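Local structure of GTPase-activating protein GYP1 (Saccharomyces cerevisiae, 1FKM) at residues V329-A334 with M370-A375; I101-F106 with K160-Y165. The protein stimulates GTP hydrolysis by Ypt/Rab GTPases, notably Ypt1 and Ypt7, by supplying arginine and glutamine fingers in trans, the region here being its Rab-GAP (TBC) domain. One frame throughout, in Å; residues are numbered along the deposited sequence. Where two conformers were deposited one is given.

Contact 1 (V329-A334 with M370-A375)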
# COMPACT_ATOMS: atom_id res chain seq x y z
N VAL A 329 2.98 -13.04 1.89
CA VAL A 329 3.60 -14.00 2.81
C VAL A 329 4.95 -14.45 2.26
O VAL A 329 5.90 -14.61 3.02
CB VAL A 329 2.70 -15.24 3.02
CG1 VAL A 329 3.47 -16.33 3.75
CG2 VAL A 329 1.48 -14.85 3.84
N PHE A 330 5.04 -14.66 0.95
CA PHE A 330 6.32 -15.07 0.37
C PHE A 330 7.35 -13.95 0.40
O PHE A 330 8.54 -14.21 0.58
CB PHE A 330 6.12 -15.61 -1.05
CG PHE A 330 5.54 -17.00 -1.07
CD1 PHE A 330 6.37 -18.10 -0.88
CD2 PHE A 330 4.17 -17.20 -1.23
CE1 PHE A 330 5.84 -19.39 -0.84
CE2 PHE A 330 3.63 -18.49 -1.19
CZ PHE A 330 4.47 -19.59 -0.99
N VAL A 331 6.90 -12.71 0.21
CA VAL A 331 7.81 -11.57 0.26
C VAL A 331 8.35 -11.47 1.69
O VAL A 331 9.53 -11.20 1.90
CB VAL A 331 7.08 -10.25 -0.11
CG1 VAL A 331 7.99 -9.05 0.16
CG2 VAL A 331 6.68 -10.28 -1.57
N CYS A 332 7.48 -11.67 2.68
CA CYS A 332 7.89 -11.61 4.08
C CYS A 332 8.88 -12.72 4.41
O CYS A 332 9.83 -12.51 5.16
CB CYS A 332 6.69 -11.70 5.01
SG CYS A 332 5.69 -10.19 5.09
N ALA A 333 8.66 -13.90 3.85
CA ALA A 333 9.55 -15.03 4.10
C ALA A 333 10.93 -14.75 3.49
O ALA A 333 11.96 -14.97 4.13
CB ALA A 333 8.96 -16.31 3.51
N ALA A 334 10.95 -14.26 2.25
CA ALA A 334 12.22 -13.96 1.58
C ALA A 334 12.95 -12.83 2.29
O ALA A 334 14.18 -12.84 2.38
CB ALA A 334 11.96 -13.59 0.11
N MSE A 370 15.31 -7.68 -6.34
CA MSE A 370 15.82 -9.01 -5.99
C MSE A 370 14.88 -9.73 -5.03
O MSE A 370 14.60 -10.92 -5.19
CB MSE A 370 17.21 -8.89 -5.35
CG MSE A 370 17.90 -10.22 -5.09
SE MSE A 370 19.70 -10.02 -4.38
CE MSE A 370 20.40 -8.85 -5.76
N LEU A 371 14.39 -9.00 -4.03
CA LEU A 371 13.47 -9.57 -3.05
C LEU A 371 12.17 -10.04 -3.71
O LEU A 371 11.71 -11.16 -3.48
CB LEU A 371 13.15 -8.52 -1.97
CG LEU A 371 12.09 -8.87 -0.93
CD1 LEU A 371 12.55 -10.06 -0.10
CD2 LEU A 371 11.84 -7.67 -0.03
N LEU A 372 11.59 -9.17 -4.53
CA LEU A 372 10.35 -9.49 -5.21
C LEU A 372 10.50 -10.69 -6.14
O LEU A 372 9.66 -11.58 -6.17
CB LEU A 372 9.86 -8.27 -5.99
CG LEU A 372 9.45 -7.07 -5.12
CD1 LEU A 372 9.29 -5.83 -5.99
CD2 LEU A 372 8.15 -7.39 -4.37
N SER A 373 11.59 -10.70 -6.91
CA SER A 373 11.85 -11.79 -7.85
C SER A 373 11.96 -13.12 -7.10
O SER A 373 11.42 -14.14 -7.55
CB SER A 373 13.15 -11.53 -8.61
OG SER A 373 13.43 -12.58 -9.52
N GLU A 374 12.64 -13.10 -5.96
CA GLU A 374 12.82 -14.30 -5.15
C GLU A 374 11.46 -14.78 -4.61
O GLU A 374 11.12 -15.96 -4.72
CB GLU A 374 13.78 -14.00 -3.99
CG GLU A 374 14.04 -15.18 -3.07
CD GLU A 374 15.25 -14.95 -2.16
OE1 GLU A 374 15.31 -13.88 -1.51
OE2 GLU A 374 16.13 -15.83 -2.11
N ALA A 375 10.68 -13.86 -4.05
CA ALA A 375 9.37 -14.22 -3.53
C ALA A 375 8.50 -14.81 -4.64
O ALA A 375 7.69 -15.71 -4.39
CB ALA A 375 8.68 -12.98 -2.93
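Leu371 has CG anti to its backbone N (chi1 174°), beside the carbonyl carbon, and in Val331 it is CG2 that lies beside the backbone N, anti to the carbonyl carbon. Chi2 of Leu371 (63°) then sets its two methyls, which are divided between two residues of helix 324-338. CD1 lies 3.6 Å from Ala334 CB, while Leu371 CD2 is 4.1 Å from Val331 CG1, the leucine and valine side chains crossing at about a right angle. The other valine methyl, Val331 CG2, meets Ala375 CB at 3.6 Å. Ala375 comes close to the backbone as well, its CB standing 3.6 Å from Val331 CA. Small residues thus sit where the helices face each other, and the axes of the two segments approach to 8.5 Å at 119° between their N-to-C directions. Phe330 CB rests 3.7 Å from Ala375 O, although the end of its side chain leads away; Glu374, its chain extended beyond CG, brings OE1 to 3.7 Å from Ala334 CB. No hydrogen bond crosses, and the contact is buried apolar packing. Around it, helix 247-261 receives Leu372 on Arg252, Thr256 and Tyr257, and Val331 also touches Tyr257. Phe330 and Ala334 reach Trp378, further along helix 365-382, and Phe330 packs on Leu210 of helix 198-214.

Contact 2 (I101-F106 with K160-Y165)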
# COMPACT_ATOMS: atom_id res chain seq x y z
N ILE A 101 7.69 12.16 7.46
CA ILE A 101 7.46 12.79 6.15
C ILE A 101 6.65 14.07 6.33
O ILE A 101 5.51 14.03 6.79
CB ILE A 101 6.71 11.84 5.19
CG1 ILE A 101 7.50 10.54 5.03
CG2 ILE A 101 6.53 12.51 3.82
CD1 ILE A 101 6.76 9.46 4.25
N PRO A 102 7.24 15.22 5.95
CA PRO A 102 6.60 16.55 6.06
C PRO A 102 5.18 16.65 5.51
O PRO A 102 4.31 17.26 6.13
CB PRO A 102 7.58 17.45 5.30
CG PRO A 102 8.90 16.81 5.60
CD PRO A 102 8.59 15.34 5.39
N LEU A 103 4.96 16.05 4.35
CA LEU A 103 3.65 16.08 3.71
C LEU A 103 2.51 15.79 4.68
O LEU A 103 1.47 16.45 4.65
CB LEU A 103 3.61 15.04 2.58
CG LEU A 103 2.27 14.89 1.84
CD1 LEU A 103 2.00 16.15 1.03
CD2 LEU A 103 2.32 13.66 0.92
N TYR A 104 2.71 14.82 5.56
CA TYR A 104 1.66 14.42 6.48
C TYR A 104 1.36 15.32 7.66
O TYR A 104 0.42 15.06 8.40
CB TYR A 104 1.89 12.96 6.90
CG TYR A 104 1.90 12.05 5.68
CD1 TYR A 104 0.70 11.58 5.14
CD2 TYR A 104 3.08 11.79 4.98
CE1 TYR A 104 0.67 10.89 3.92
CE2 TYR A 104 3.07 11.09 3.77
CZ TYR A 104 1.85 10.65 3.24
OH TYR A 104 1.82 10.02 2.02
N GLN A 105 2.13 16.39 7.83
CA GLN A 105 1.85 17.30 8.92
C GLN A 105 1.03 18.49 8.43
O GLN A 105 0.52 19.27 9.22
CB GLN A 105 3.13 17.79 9.60
CG GLN A 105 3.79 16.74 10.48
CD GLN A 105 4.71 15.82 9.71
OE1 GLN A 105 5.75 16.25 9.21
NE2 GLN A 105 4.33 14.55 9.60
N PHE A 106 0.92 18.64 7.11
CA PHE A 106 0.13 19.74 6.56
C PHE A 106 -1.33 19.50 6.91
O PHE A 106 -1.83 18.38 6.81
CB PHE A 106 0.30 19.80 5.04
CG PHE A 106 1.66 20.27 4.60
CD1 PHE A 106 2.18 21.48 5.07
CD2 PHE A 106 2.41 19.51 3.71
CE1 PHE A 106 3.44 21.92 4.66
CE2 PHE A 106 3.67 19.94 3.30
CZ PHE A 106 4.19 21.15 3.77
N LYS A 160 5.78 19.38 -0.23
CA LYS A 160 4.93 20.49 -0.64
C LYS A 160 3.48 20.34 -0.20
O LYS A 160 2.91 19.25 -0.28
CB LYS A 160 5.00 20.66 -2.17
CG LYS A 160 6.41 20.91 -2.67
CD LYS A 160 6.46 21.10 -4.18
CE LYS A 160 7.89 21.38 -4.62
NZ LYS A 160 8.02 21.57 -6.09
N ASP A 161 2.89 21.44 0.26
CA ASP A 161 1.50 21.46 0.71
C ASP A 161 0.59 21.45 -0.52
O ASP A 161 0.63 22.38 -1.33
CB ASP A 161 1.22 22.72 1.52
CG ASP A 161 -0.16 22.72 2.17
OD1 ASP A 161 -1.11 22.17 1.58
OD2 ASP A 161 -0.29 23.31 3.26
N PRO A 162 -0.25 20.40 -0.67
CA PRO A 162 -1.16 20.28 -1.81
C PRO A 162 -2.06 21.50 -2.02
O PRO A 162 -2.46 21.79 -3.15
CB PRO A 162 -1.98 19.03 -1.47
CG PRO A 162 -0.99 18.20 -0.72
CD PRO A 162 -0.35 19.22 0.20
N SER A 163 -2.38 22.20 -0.94
CA SER A 163 -3.25 23.37 -1.03
C SER A 163 -2.55 24.55 -1.71
O SER A 163 -3.18 25.57 -1.97
CB SER A 163 -3.74 23.78 0.36
OG SER A 163 -2.66 24.12 1.21
N THR A 164 -1.26 24.40 -2.00
CA THR A 164 -0.50 25.47 -2.66
C THR A 164 -0.45 25.27 -4.17
O THR A 164 -0.02 26.17 -4.89
CB THR A 164 0.95 25.56 -2.13
OG1 THR A 164 1.68 24.38 -2.49
CG2 THR A 164 0.96 25.70 -0.61
N TYR A 165 -0.88 24.11 -4.65
CA TYR A 165 -0.88 23.85 -6.09
C TYR A 165 -2.14 23.15 -6.60
O TYR A 165 -2.22 22.77 -7.76
CB TYR A 165 0.39 23.09 -6.50
CG TYR A 165 0.58 21.70 -5.92
CD1 TYR A 165 0.08 20.57 -6.57
CD2 TYR A 165 1.31 21.51 -4.74
CE1 TYR A 165 0.31 19.28 -6.07
CE2 TYR A 165 1.54 20.22 -4.23
CZ TYR A 165 1.04 19.12 -4.90
OH TYR A 165 1.28 17.85 -4.41
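Asp161 OD1 takes part in hydrogen bonds with three groups while the rest of its side chain lies against Phe106. Ser163 N donates to OD1 at 2.8 Å, on the anti side and 32° out of the carboxylate plane. Ser163 OG reaches the same atom, Asp161 OD1, at 2.5 Å from the same face of that plane but higher above it. The third hydrogen bond is with Ser108 OG, from the first turn of helix 107-123, so the carboxylate links its own loop to the start of that helix; the nearby helix N-terminus would be expected to favour its negative charge. With its rotation fixed in this way, Asp161 is laid over one face of the Phe106 ring. Its CB stands 3.7 Å from the ring centroid, almost on the normal, a CH-pi contact, and the carboxylate stacks on the ring with the two planes 30° apart. Asp161 OD2 is closest to Phe106 CD1, at 3.6 Å, whereas Phe106 CE2 meets the peptide joining Lys160 to Asp161, 3.5 Å from Asp161 N. Phe106 is itself the N-cap residue of helix 107-123. Beside it Leu103 CG is anti to the backbone N (chi1 177°), and Leu103 CD1 lies 3.5 Å from Lys160 O and 4.0 Å from Pro162 CD. Leu103 and Pro162 both also rest on Val109 and Leu145. Asp161 O is held twice by Thr164, through N and through OG1. The loop therefore joins an Asx turn, closed on OD1, to a type I beta turn from Asp161 to Thr164, packed beside a helix start in the all-helical TBC domain.

How the contacts relate
The two contacts lie on opposite sides of the chain's centre, 33 Å apart between centres and about 18 Å between nearest atoms, and do not touch. Contact 2 comes first along the chain and closes before contact 1 opens; the unmodelled residues 263-322 fall between them. Contact 2 ties two loops together at the start of helix 107-123, whereas contact 1 packs two late helices. Helix 247-261 reaches segments of both: Met247 packs against Ile101 and Tyr104 of 101-106, and Arg252, Thr256 and Tyr257 against Leu372. The arginine finger, Arg96, precedes contact 2 in sequence and the glutamine finger, Gln131, falls between its segments, but both contacts lie away from these sites.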